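Local coordinates for protein dihydropteridine reductase (Dictyostelium discoideum, PDB 3ORF) that catalyses the NADH- or NADPH-dependent reduction of quinonoid dihydropteridines to tetrahydropteridines, as a homodimeric member of the short-chain dehydrogenase/reductase family, at residues K40-S44 / K45-T49; K80-K84 / S85-D89; R230-N233 / G234-V237; T192-P196 / T197-Y201. All coordinates share one frame; numbering follows the deposited sequence.

Contact 1: K40-S44 / K45-T49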
loop_
_atom_site.group_PDB
_atom_site.type_symbol
_atom_site.label_atom_id
_atom_site.label_comp_id
_atom_site.label_asym_id
_atom_site.label_seq_id
_atom_site.Cartn_x
_atom_site.Cartn_y
_atom_site.Cartn_z
ATOM N N LYS A 40 -15.976 -15.731 -18.934
ATOM C CA LYS A 40 -16.999 -16.664 -19.379
ATOM C C LYS A 40 -18.349 -15.939 -19.485
ATOM O O LYS A 40 -19.039 -16.057 -20.504
ATOM C CB LYS A 40 -17.107 -17.855 -18.419
ATOM C CG LYS A 40 -17.547 -19.159 -19.013
ATOM C CD LYS A 40 -18.663 -19.817 -18.175
ATOM C CE LYS A 40 -18.180 -20.945 -17.264
ATOM N NZ LYS A 40 -19.245 -22.049 -17.052
ATOM N N PHE A 41 -18.724 -15.204 -18.433
ATOM C CA PHE A 41 -20.003 -14.530 -18.419
ATOM C C PHE A 41 -20.056 -13.417 -19.486
ATOM O O PHE A 41 -21.073 -13.253 -20.189
ATOM C CB PHE A 41 -20.294 -13.927 -17.020
ATOM C CG PHE A 41 -21.695 -13.433 -16.867
ATOM C CD1 PHE A 41 -22.681 -14.247 -16.290
ATOM C CD2 PHE A 41 -22.061 -12.157 -17.355
ATOM C CE1 PHE A 41 -24.058 -13.757 -16.173
ATOM C CE2 PHE A 41 -23.396 -11.674 -17.233
ATOM C CZ PHE A 41 -24.394 -12.485 -16.647
ATOM N N PHE A 42 -18.997 -12.636 -19.617
ATOM C CA PHE A 42 -19.075 -11.603 -20.663
ATOM C C PHE A 42 -19.196 -12.182 -22.053
ATOM O O PHE A 42 -20.006 -11.711 -22.842
ATOM C CB PHE A 42 -17.976 -10.559 -20.567
ATOM C CG PHE A 42 -18.307 -9.444 -19.569
ATOM C CD1 PHE A 42 -18.450 -9.733 -18.183
ATOM C CD2 PHE A 42 -18.460 -8.137 -19.997
ATOM C CE1 PHE A 42 -18.742 -8.741 -17.249
ATOM C CE2 PHE A 42 -18.746 -7.091 -19.053
ATOM C CZ PHE A 42 -18.929 -7.405 -17.676
ATOM N N LYS A 43 -18.413 -13.229 -22.301
ATOM C CA LYS A 43 -18.410 -13.961 -23.569
ATOM C C LYS A 43 -19.837 -14.465 -23.883
ATOM O O LYS A 43 -20.315 -14.261 -24.987
ATOM C CB LYS A 43 -17.348 -15.058 -23.550
ATOM C CG LYS A 43 -17.110 -15.753 -24.900
ATOM C CD LYS A 43 -16.037 -16.807 -24.757
ATOM C CE LYS A 43 -15.975 -17.757 -25.971
ATOM N NZ LYS A 43 -14.726 -18.595 -26.022
ATOM N N SER A 44 -20.566 -14.976 -22.882
ATOM C CA SER A 44 -21.977 -15.366 -23.092
ATOM C C SER A 44 -22.944 -14.237 -23.483
ATOM O O SER A 44 -23.988 -14.478 -24.054
ATOM C CB SER A 44 -22.507 -16.157 -21.890
ATOM O OG SER A 44 -23.085 -15.321 -20.919
ATOM N N LYS A 45 -22.609 -12.996 -23.178
ATOM C CA LYS A 45 -23.454 -11.848 -23.534
ATOM C C LYS A 45 -22.904 -11.194 -24.808
ATOM O O LYS A 45 -23.229 -10.062 -25.152
ATOM C CB LYS A 45 -23.507 -10.869 -22.339
ATOM C CG LYS A 45 -24.219 -11.470 -21.102
ATOM C CD LYS A 45 -25.755 -11.434 -21.277
ATOM C CE LYS A 45 -26.458 -11.915 -20.019
ATOM N NZ LYS A 45 -26.356 -13.377 -19.894
ATOM N N SER A 46 -22.035 -11.934 -25.495
ATOM C CA SER A 46 -21.458 -11.520 -26.767
ATOM C C SER A 46 -20.501 -10.319 -26.711
ATOM O O SER A 46 -20.382 -9.618 -27.692
ATOM C CB SER A 46 -22.563 -11.327 -27.844
ATOM O OG SER A 46 -23.389 -12.499 -27.938
ATOM N N TRP A 47 -19.818 -10.080 -25.577
ATOM C CA TRP A 47 -18.731 -9.126 -25.564
ATOM C C TRP A 47 -17.481 -9.841 -26.056
ATOM O O TRP A 47 -17.317 -11.050 -25.921
ATOM C CB TRP A 47 -18.493 -8.556 -24.144
ATOM C CG TRP A 47 -19.449 -7.453 -23.729
ATOM C CD1 TRP A 47 -20.777 -7.433 -23.874
ATOM C CD2 TRP A 47 -19.092 -6.228 -23.077
ATOM N NE1 TRP A 47 -21.310 -6.259 -23.397
ATOM C CE2 TRP A 47 -20.288 -5.493 -22.895
ATOM C CE3 TRP A 47 -17.876 -5.672 -22.682
ATOM C CZ2 TRP A 47 -20.317 -4.220 -22.297
ATOM C CZ3 TRP A 47 -17.878 -4.400 -22.099
ATOM C CH2 TRP A 47 -19.109 -3.686 -21.914
ATOM N N ASN A 48 -16.572 -9.066 -26.600
ATOM C CA ASN A 48 -15.273 -9.543 -26.916
ATOM C C ASN A 48 -14.461 -9.468 -25.582
ATOM O O ASN A 48 -14.498 -8.450 -24.845
ATOM C CB ASN A 48 -14.757 -8.604 -27.981
ATOM C CG ASN A 48 -13.640 -9.174 -28.771
ATOM O OD1 ASN A 48 -12.483 -8.855 -28.514
ATOM N ND2 ASN A 48 -13.963 -10.019 -29.758
ATOM N N THR A 49 -13.765 -10.563 -25.258
ATOM C CA THR A 49 -13.019 -10.683 -24.006
ATOM C C THR A 49 -11.505 -10.757 -24.196
ATOM O O THR A 49 -11.036 -11.419 -25.121
ATOM C CB THR A 49 -13.434 -11.947 -23.271
ATOM O OG1 THR A 49 -13.170 -13.089 -24.109
ATOM C CG2 THR A 49 -14.895 -11.880 -22.908
#
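The F42 ring turns its edge to one face of the W47 indole in a T-shaped stack, planes 87° apart, with F42 CD2 lying 3.7 Å from W47 CD2 and displaced toward the rim of the indole. K45 O sits in the indole plane, at its edge, and CE3 of W47 in turn lies in the plane of the F42 ring. The F41 ring receives the bent K45 chain obliquely, NZ coming within 3.9 Å of CZ. W47 CG stands anti to its own carbonyl carbon (chi1 -80°), which sets the indole beside F42 with both side chains pointing the same way. The backbone behind these rings is a Schellman motif closing helix 33-44 in a beta-alpha-beta unit of the Rossmann fold: S46, with positive phi, gives its N to K43 O at 2.9 Å, and W47 N reaches F42 O at 3.2 Å and 164°. K45 N binds F42 O from the opposite face of that carbonyl, so two donors grip one oxygen. T49 turns CG2 to K43 CB at 4.1 Å, while its OG1 bonds D61 N and K43 NZ bonds N59 O. F221 of helix 213-225 meets both the F42 and the W47 ring.

Contact 2: K80-K84 / S85-D89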
loop_
_atom_site.group_PDB
_atom_site.type_symbol
_atom_site.label_atom_id
_atom_site.label_comp_id
_atom_site.label_asym_id
_atom_site.label_seq_id
_atom_site.Cartn_x
_atom_site.Cartn_y
_atom_site.Cartn_z
ATOM N N LYS A 80 1.331 -4.204 -27.141
ATOM C CA LYS A 80 0.756 -5.264 -27.977
ATOM C C LYS A 80 -0.706 -5.066 -28.254
ATOM O O LYS A 80 -1.136 -5.211 -29.382
ATOM C CB LYS A 80 0.924 -6.650 -27.356
ATOM C CG LYS A 80 2.275 -7.303 -27.492
ATOM C CD LYS A 80 2.271 -8.624 -26.708
ATOM C CE LYS A 80 3.683 -9.184 -26.523
ATOM N NZ LYS A 80 3.669 -10.331 -25.564
ATOM N N ILE A 81 -1.486 -4.768 -27.226
ATOM C CA ILE A 81 -2.938 -4.653 -27.361
ATOM C C ILE A 81 -3.325 -3.404 -28.178
ATOM O O ILE A 81 -4.339 -3.369 -28.921
ATOM C CB ILE A 81 -3.574 -4.549 -25.964
ATOM C CG1 ILE A 81 -3.454 -5.891 -25.212
ATOM C CG2 ILE A 81 -5.011 -4.099 -26.078
ATOM C CD1 ILE A 81 -3.888 -5.854 -23.795
ATOM N N ASN A 82 -2.508 -2.375 -27.985
ATOM C CA ASN A 82 -2.613 -1.070 -28.655
ATOM C C ASN A 82 -2.390 -1.238 -30.166
ATOM O O ASN A 82 -3.288 -0.937 -30.962
ATOM C CB ASN A 82 -1.562 -0.114 -28.059
ATOM C CG ASN A 82 -2.049 1.306 -27.946
ATOM O OD1 ASN A 82 -2.711 1.682 -26.970
ATOM N ND2 ASN A 82 -1.709 2.116 -28.942
ATOM N N SER A 83 -1.213 -1.749 -30.545
ATOM C CA SER A 83 -0.910 -2.088 -31.956
ATOM C C SER A 83 -1.907 -3.075 -32.618
ATOM O O SER A 83 -1.793 -3.336 -33.786
ATOM C CB SER A 83 0.532 -2.613 -32.088
ATOM O OG SER A 83 0.645 -4.021 -31.828
ATOM N N LYS A 84 -2.866 -3.619 -31.859
ATOM C CA LYS A 84 -3.964 -4.439 -32.412
ATOM C C LYS A 84 -5.238 -3.600 -32.542
ATOM O O LYS A 84 -6.306 -4.109 -32.863
ATOM C CB LYS A 84 -4.245 -5.645 -31.494
ATOM C CG LYS A 84 -3.367 -6.838 -31.768
ATOM C CD LYS A 84 -3.550 -7.906 -30.711
ATOM C CE LYS A 84 -3.688 -9.326 -31.299
ATOM N NZ LYS A 84 -2.604 -9.745 -32.261
ATOM N N SER A 85 -5.127 -2.314 -32.219
ATOM C CA SER A 85 -6.240 -1.373 -32.308
ATOM C C SER A 85 -7.465 -1.560 -31.355
ATOM O O SER A 85 -8.547 -1.019 -31.610
ATOM C CB SER A 85 -6.708 -1.227 -33.771
ATOM O OG SER A 85 -7.494 -0.066 -33.921
ATOM N N ILE A 86 -7.327 -2.251 -30.247
ATOM C CA ILE A 86 -8.536 -2.383 -29.421
ATOM C C ILE A 86 -8.513 -1.427 -28.224
ATOM O O ILE A 86 -7.445 -1.155 -27.650
ATOM C CB ILE A 86 -8.822 -3.853 -29.000
ATOM C CG1 ILE A 86 -7.543 -4.551 -28.505
ATOM C CG2 ILE A 86 -9.377 -4.695 -30.197
ATOM C CD1 ILE A 86 -7.308 -4.366 -26.984
ATOM N N LYS A 87 -9.673 -0.887 -27.893
ATOM C CA LYS A 87 -9.832 -0.092 -26.680
ATOM C C LYS A 87 -10.898 -0.784 -25.871
ATOM O O LYS A 87 -11.654 -1.582 -26.426
ATOM C CB LYS A 87 -10.278 1.333 -27.026
ATOM C CG LYS A 87 -9.237 2.142 -27.774
ATOM C CD LYS A 87 -7.923 2.241 -26.980
ATOM C CE LYS A 87 -7.005 3.357 -27.501
ATOM N NZ LYS A 87 -5.600 3.073 -27.107
ATOM N N VAL A 88 -10.992 -0.526 -24.579
ATOM C CA VAL A 88 -11.883 -1.378 -23.819
ATOM C C VAL A 88 -12.924 -0.597 -23.096
ATOM O O VAL A 88 -12.655 0.512 -22.645
ATOM C CB VAL A 88 -11.144 -2.447 -22.907
ATOM C CG1 VAL A 88 -9.985 -3.170 -23.664
ATOM C CG2 VAL A 88 -10.648 -1.903 -21.645
ATOM N N ASP A 89 -14.121 -1.149 -23.030
ATOM C CA ASP A 89 -15.233 -0.459 -22.393
ATOM C C ASP A 89 -15.345 -0.733 -20.872
ATOM O O ASP A 89 -15.976 0.060 -20.136
ATOM C CB ASP A 89 -16.531 -0.920 -23.054
ATOM C CG ASP A 89 -16.597 -0.551 -24.577
ATOM O OD1 ASP A 89 -16.378 -1.453 -25.475
ATOM O OD2 ASP A 89 -16.780 0.634 -24.864
#
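S85 N donates to N82 O at 2.6 Å, closing a type I turn from N82 to S85, and one residue on I86 N reaches I81 O in a long, weak but nearly straight bond of 3.5 Å. With S85 at positive phi, the pair makes a Schellman motif that ends helix 71-82, its outer bond the weak one. The I86 side chain folds over the same carbonyl: a chi1 of 45° places CG1 between the backbone N and the carbonyl carbon, and CG1 comes to rest 3.4 Å from I81 O. The two isoleucines meet across the turn, but I86 CD1 is modelled too close to I81 CG2 for the exact fit to be trusted. Cut back to an alanine, I86 is likely to leave I81 O without the carbon that lies over it and to open a gap beside N24. Further out, K87 NZ, hydrogen-bonded to K132 O, lies 3.2 Å from N82 OD1. I81 and K84 touch F64 of strand 62-65, I81 and N82 lean on L133 at the end of helix 108-133, and V88 of strand 88-93 packs on L26 of strand 24-28.

Contact 3: R230-N233 / G234-V237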
loop_
_atom_site.group_PDB
_atom_site.type_symbol
_atom_site.label_atom_id
_atom_site.label_comp_id
_atom_site.label_asym_id
_atom_site.label_seq_id
_atom_site.Cartn_x
_atom_site.Cartn_y
_atom_site.Cartn_z
ATOM N N ARG A 230 -24.545 2.620 -12.026
ATOM C CA ARG A 230 -23.219 2.757 -11.432
ATOM C C ARG A 230 -23.170 3.507 -10.106
ATOM O O ARG A 230 -23.766 4.578 -9.941
ATOM C CB ARG A 230 -22.252 3.429 -12.406
ATOM C CG ARG A 230 -21.728 2.479 -13.480
ATOM C CD ARG A 230 -20.982 3.298 -14.630
ATOM N NE ARG A 230 -20.775 2.443 -15.797
ATOM C CZ ARG A 230 -19.975 2.711 -16.848
ATOM N NH1 ARG A 230 -19.252 3.803 -16.946
ATOM N NH2 ARG A 230 -19.904 1.855 -17.829
ATOM N N PRO A 231 -22.463 2.942 -9.109
ATOM C CA PRO A 231 -22.329 3.786 -7.900
ATOM C C PRO A 231 -21.520 5.050 -8.196
ATOM O O PRO A 231 -20.808 5.123 -9.153
ATOM C CB PRO A 231 -21.501 2.909 -6.934
ATOM C CG PRO A 231 -21.568 1.498 -7.503
ATOM C CD PRO A 231 -21.859 1.616 -8.969
ATOM N N THR A 232 -21.572 6.017 -7.301
ATOM C CA THR A 232 -20.645 7.130 -7.284
ATOM C C THR A 232 -19.189 6.765 -7.621
ATOM O O THR A 232 -18.607 5.822 -7.085
ATOM C CB THR A 232 -20.724 7.904 -5.884
ATOM O OG1 THR A 232 -21.977 8.578 -5.858
ATOM C CG2 THR A 232 -19.673 8.987 -5.770
ATOM N N ASN A 233 -18.568 7.633 -8.401
ATOM C CA ASN A 233 -17.234 7.372 -8.896
ATOM C C ASN A 233 -16.319 7.317 -7.668
ATOM O O ASN A 233 -16.339 8.238 -6.792
ATOM C CB ASN A 233 -16.836 8.542 -9.854
ATOM C CG ASN A 233 -15.595 8.227 -10.709
ATOM O OD1 ASN A 233 -14.985 7.170 -10.581
ATOM N ND2 ASN A 233 -15.214 9.153 -11.583
ATOM N N GLY A 234 -15.535 6.254 -7.580
ATOM C CA GLY A 234 -14.684 6.071 -6.432
ATOM C C GLY A 234 -15.238 5.251 -5.275
ATOM O O GLY A 234 -14.513 5.108 -4.269
ATOM N N SER A 235 -16.507 4.823 -5.320
ATOM C CA SER A 235 -17.053 4.008 -4.192
ATOM C C SER A 235 -16.291 2.709 -4.045
ATOM O O SER A 235 -15.929 2.020 -5.053
ATOM C CB SER A 235 -18.490 3.592 -4.487
ATOM O OG SER A 235 -19.255 4.777 -4.582
ATOM N N LEU A 236 -16.121 2.302 -2.808
ATOM C CA LEU A 236 -15.686 0.929 -2.532
ATOM C C LEU A 236 -16.976 0.181 -2.312
ATOM O O LEU A 236 -17.729 0.514 -1.382
ATOM C CB LEU A 236 -14.881 0.935 -1.218
ATOM C CG LEU A 236 -13.652 1.822 -1.305
ATOM C CD1 LEU A 236 -12.804 1.749 0.011
ATOM C CD2 LEU A 236 -12.716 1.434 -2.557
ATOM N N VAL A 237 -17.254 -0.832 -3.123
ATOM C CA VAL A 237 -18.523 -1.514 -3.003
ATOM C C VAL A 237 -18.375 -2.877 -2.286
ATOM O O VAL A 237 -17.868 -3.874 -2.882
ATOM C CB VAL A 237 -19.200 -1.730 -4.425
ATOM C CG1 VAL A 237 -20.675 -2.247 -4.279
ATOM C CG2 VAL A 237 -19.127 -0.485 -5.230
#
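S235 makes two hydrogen bonds to one acceptor, T232 O: its backbone N at 2.9 Å and its OG at 2.8 Å, both donors tilted moderately from the carbonyl plane. The first closes a type II turn from T232 to S235. The second is possible because OG stands beside its own backbone N (chi1 -63°), so that hydroxyl and amide reach the same oxygen. With an alanine here, T232 O is likely to lose its hydroxyl donor, and the corner would be held by the amide alone. The backbone at G234 has a phi of 93°, where a beta carbon would clash with N233 O; a glycine meets that need. Apolar contacts join the two arms beyond the turn. P231 CG touches V237 CG2 at 3.9 Å, the side chains crossing at about a right angle, and P231 CB lies 3.9 Å from S235 CB. N233 OD1 accepts a hydrogen bond from S185 N of strand 184-190. The turn thus leads the chain from the loop after helix 213-225 into strand 236-242. S235, just before that strand, and V237 within it bond the backbone of strand 184-190. P231 touches L186 of strand 184-190, W223 of helix 213-225 and N250 of strand 245-250.

Contact 4: T192-P196 / T197-Y201. With NAD (nicotinamide-adenine-dinucleotide), chain E.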
loop_
_atom_site.group_PDB
_atom_site.type_symbol
_atom_site.label_atom_id
_atom_site.label_comp_id
_atom_site.label_asym_id
_atom_site.label_seq_id
_atom_site.Cartn_x
_atom_site.Cartn_y
_atom_site.Cartn_z
ATOM N N THR A 192 -16.755 -12.694 1.428
ATOM C CA THR A 192 -16.255 -14.008 1.021
ATOM C C THR A 192 -16.862 -14.460 -0.292
ATOM O O THR A 192 -18.103 -14.681 -0.406
ATOM C CB THR A 192 -16.609 -15.146 2.063
ATOM O OG1 THR A 192 -16.558 -14.626 3.395
ATOM C CG2 THR A 192 -15.631 -16.325 1.909
ATOM N N LEU A 193 -15.984 -14.549 -1.269
ATOM C CA LEU A 193 -16.208 -15.218 -2.561
ATOM C C LEU A 193 -16.134 -16.747 -2.458
ATOM O O LEU A 193 -15.385 -17.320 -1.648
ATOM C CB LEU A 193 -15.098 -14.824 -3.583
ATOM C CG LEU A 193 -15.068 -13.402 -4.082
ATOM C CD1 LEU A 193 -14.183 -13.293 -5.346
ATOM C CD2 LEU A 193 -16.550 -13.018 -4.428
ATOM N N ASP A 194 -16.862 -17.404 -3.334
ATOM C CA ASP A 194 -16.799 -18.854 -3.419
ATOM C C ASP A 194 -15.776 -19.199 -4.482
ATOM O O ASP A 194 -16.104 -19.239 -5.672
ATOM C CB ASP A 194 -18.146 -19.462 -3.787
ATOM C CG ASP A 194 -18.154 -20.992 -3.680
ATOM O OD1 ASP A 194 -17.093 -21.610 -3.524
ATOM O OD2 ASP A 194 -19.207 -21.608 -3.813
ATOM N N THR A 195 -14.549 -19.403 -4.029
ATOM C CA THR A 195 -13.367 -19.633 -4.869
ATOM C C THR A 195 -12.645 -20.865 -4.280
ATOM O O THR A 195 -12.771 -21.142 -3.089
ATOM C CB THR A 195 -12.325 -18.488 -4.716
ATOM O OG1 THR A 195 -11.969 -18.370 -3.323
ATOM C CG2 THR A 195 -12.869 -17.084 -5.214
ATOM N N PRO A 196 -11.866 -21.594 -5.106
ATOM C CA PRO A 196 -11.009 -22.712 -4.573
ATOM C C PRO A 196 -10.119 -22.219 -3.369
ATOM O O PRO A 196 -9.909 -22.941 -2.415
ATOM C CB PRO A 196 -10.110 -23.092 -5.776
ATOM C CG PRO A 196 -10.876 -22.627 -7.038
ATOM C CD PRO A 196 -11.710 -21.392 -6.573
ATOM N N THR A 197 -9.679 -20.978 -3.371
ATOM C CA THR A 197 -8.906 -20.506 -2.253
ATOM C C THR A 197 -9.727 -20.551 -0.967
ATOM O O THR A 197 -9.231 -21.048 0.088
ATOM C CB THR A 197 -8.197 -19.161 -2.556
ATOM O OG1 THR A 197 -7.341 -19.395 -3.686
ATOM C CG2 THR A 197 -7.296 -18.674 -1.358
ATOM N N ASN A 198 -10.962 -20.059 -1.008
ATOM C CA ASN A 198 -11.727 -20.110 0.209
ATOM C C ASN A 198 -12.175 -21.494 0.561
ATOM O O ASN A 198 -12.224 -21.818 1.725
ATOM C CB ASN A 198 -12.856 -19.083 0.284
ATOM C CG ASN A 198 -12.331 -17.649 0.408
ATOM O OD1 ASN A 198 -11.283 -17.404 1.048
ATOM N ND2 ASN A 198 -13.021 -16.694 -0.233
ATOM N N ARG A 199 -12.427 -22.343 -0.431
ATOM C CA ARG A 199 -12.772 -23.697 -0.119
ATOM C C ARG A 199 -11.655 -24.403 0.633
ATOM O O ARG A 199 -11.942 -25.241 1.521
ATOM C CB ARG A 199 -13.245 -24.472 -1.354
ATOM C CG ARG A 199 -14.683 -23.953 -1.765
ATOM C CD ARG A 199 -15.549 -25.004 -2.279
ATOM N NE ARG A 199 -16.773 -24.475 -2.876
ATOM C CZ ARG A 199 -17.985 -24.952 -2.631
ATOM N NH1 ARG A 199 -18.145 -25.959 -1.753
ATOM N NH2 ARG A 199 -19.037 -24.401 -3.211
ATOM N N LYS A 200 -10.413 -24.029 0.344
ATOM C CA LYS A 200 -9.278 -24.647 0.934
ATOM C C LYS A 200 -9.078 -24.180 2.396
ATOM O O LYS A 200 -8.695 -24.936 3.276
ATOM C CB LYS A 200 -8.050 -24.343 0.069
ATOM C CG LYS A 200 -6.721 -24.493 0.774
ATOM C CD LYS A 200 -5.536 -24.432 -0.249
ATOM C CE LYS A 200 -5.393 -23.078 -0.931
ATOM N NZ LYS A 200 -4.228 -23.006 -1.899
ATOM N N TYR A 201 -9.327 -22.910 2.657
ATOM C CA TYR A 201 -8.957 -22.333 3.950
ATOM C C TYR A 201 -10.106 -22.302 4.925
ATOM O O TYR A 201 -9.893 -22.148 6.138
ATOM C CB TYR A 201 -8.457 -20.926 3.738
ATOM C CG TYR A 201 -7.116 -20.873 3.101
ATOM C CD1 TYR A 201 -6.111 -21.794 3.460
ATOM C CD2 TYR A 201 -6.789 -19.884 2.168
ATOM C CE1 TYR A 201 -4.817 -21.728 2.910
ATOM C CE2 TYR A 201 -5.431 -19.821 1.593
ATOM C CZ TYR A 201 -4.486 -20.736 1.981
ATOM O OH TYR A 201 -3.196 -20.717 1.476
HETATM P PA NAD E . -6.897 -16.856 -7.958
HETATM O O1A NAD E . -5.629 -17.164 -7.246
HETATM O O2A NAD E . -7.673 -17.931 -8.637
HETATM O O5B NAD E . -6.493 -15.860 -9.200
HETATM C C5B NAD E . -5.706 -14.725 -9.170
HETATM C C4B NAD E . -5.106 -14.592 -10.580
HETATM O O4B NAD E . -4.243 -13.418 -10.539
HETATM C C3B NAD E . -4.159 -15.791 -10.855
HETATM O O3B NAD E . -4.307 -16.179 -12.201
HETATM C C2B NAD E . -2.766 -15.197 -10.798
HETATM O O2B NAD E . -1.888 -15.827 -11.746
HETATM C C1B NAD E . -3.050 -13.748 -11.247
HETATM N N9A NAD E . -2.070 -12.736 -10.765
HETATM C C8A NAD E . -1.504 -12.728 -9.530
HETATM N N7A NAD E . -0.732 -11.632 -9.463
HETATM C C5A NAD E . -0.773 -10.965 -10.658
HETATM C C6A NAD E . -0.174 -9.777 -11.182
HETATM N N6A NAD E . 0.733 -9.067 -10.466
HETATM N N1A NAD E . -0.478 -9.373 -12.449
HETATM C C2A NAD E . -1.305 -10.096 -13.194
HETATM N N3A NAD E . -1.883 -11.219 -12.720
HETATM C C4A NAD E . -1.622 -11.692 -11.482
HETATM O O3 NAD E . -7.741 -16.010 -6.933
HETATM P PN NAD E . -9.248 -15.711 -6.896
HETATM O O1N NAD E . -9.763 -16.672 -5.869
HETATM O O2N NAD E . -9.864 -15.537 -8.277
HETATM O O5D NAD E . -9.342 -14.245 -6.208
HETATM C C5D NAD E . -9.510 -13.041 -6.968
HETATM C C4D NAD E . -9.342 -11.806 -6.062
HETATM O O4D NAD E . -10.081 -12.002 -4.827
HETATM C C3D NAD E . -7.916 -11.458 -5.620
HETATM O O3D NAD E . -7.724 -10.035 -5.942
HETATM C C2D NAD E . -7.923 -11.651 -4.096
HETATM O O2D NAD E . -6.975 -10.718 -3.554
HETATM C C1D NAD E . -9.372 -11.174 -3.852
HETATM N N1N NAD E . -10.205 -11.079 -2.568
HETATM C C2N NAD E . -10.933 -12.191 -1.953
HETATM C C3N NAD E . -11.686 -11.918 -0.758
HETATM C C7N NAD E . -12.521 -12.985 0.002
HETATM O O7N NAD E . -12.460 -13.046 1.244
HETATM N N7N NAD E . -13.325 -13.733 -0.784
HETATM C C4N NAD E . -11.735 -10.607 -0.224
HETATM C C5N NAD E . -11.058 -9.552 -0.847
HETATM C C6N NAD E . -10.311 -9.789 -1.990
#
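D194 carries its CG anti to the backbone N (chi1 -172°) and R199 bends at chi2, and the two charged groups form a side-on, two-nitrogen salt bridge: NE donates to OD1 at 3.0 Å and NH2 to OD2 at 2.9 Å. Each carboxylate oxygen uses its syn lone pair, though both lie somewhat tilted from the guanidinium plane. T195 sets OG1 between its backbone N and carbonyl carbon (chi1 57°), where it accepts from N198 N at 3.0 Å. This is an N-cap: T195 stands just before helix 196-201, and its own carbonyl O takes R199 N at 2.9 Å in the first helical turn. The segment follows strand 184-190 and forms the cofactor-facing start of the region that in short-chain dehydrogenases/reductases commonly borders the substrate. Its inner side lines the NAD pocket. T195 CG2 packs 3.2 Å from O1N of the pyrophosphate, and L193 N and N198 ND2 border the nicotinamide carboxamide. N198 ND2 is fixed by an almost perfectly straight bond to L193 O, 2.8 Å long at 179°, with the acceptor in the amide plane, while T192 CG2 crowds ND2 at 3.4 Å. R199 also makes a cation-pi contact with F207, and W210 touches T192, N198 and R199.

Overall arrangement
Each contact bridges adjoining segments: contacts 1, 2 and 3 close turns, while contact 4 caps the start of a helix. None nests in or crosses another, and along the chain they follow in the order 1, 2, 4, 3. Contact 1 turns helix 33-44 into strand 48-53, and contact 2 turns helix 71-82 into strand 88-93. These two touch, W47 CZ3 lying 3.9 Å from D89 CB. Contact 4 leads from strand 184-190 into helix 196-201 beside the cofactor, on the opposite side of the chain's centre from contact 2, their centres about 33 Å apart. Contact 3 then brings the loop after helix 213-225 into strand 236-242. Contacts 1, 2 and 3 all reach the one mixed sheet.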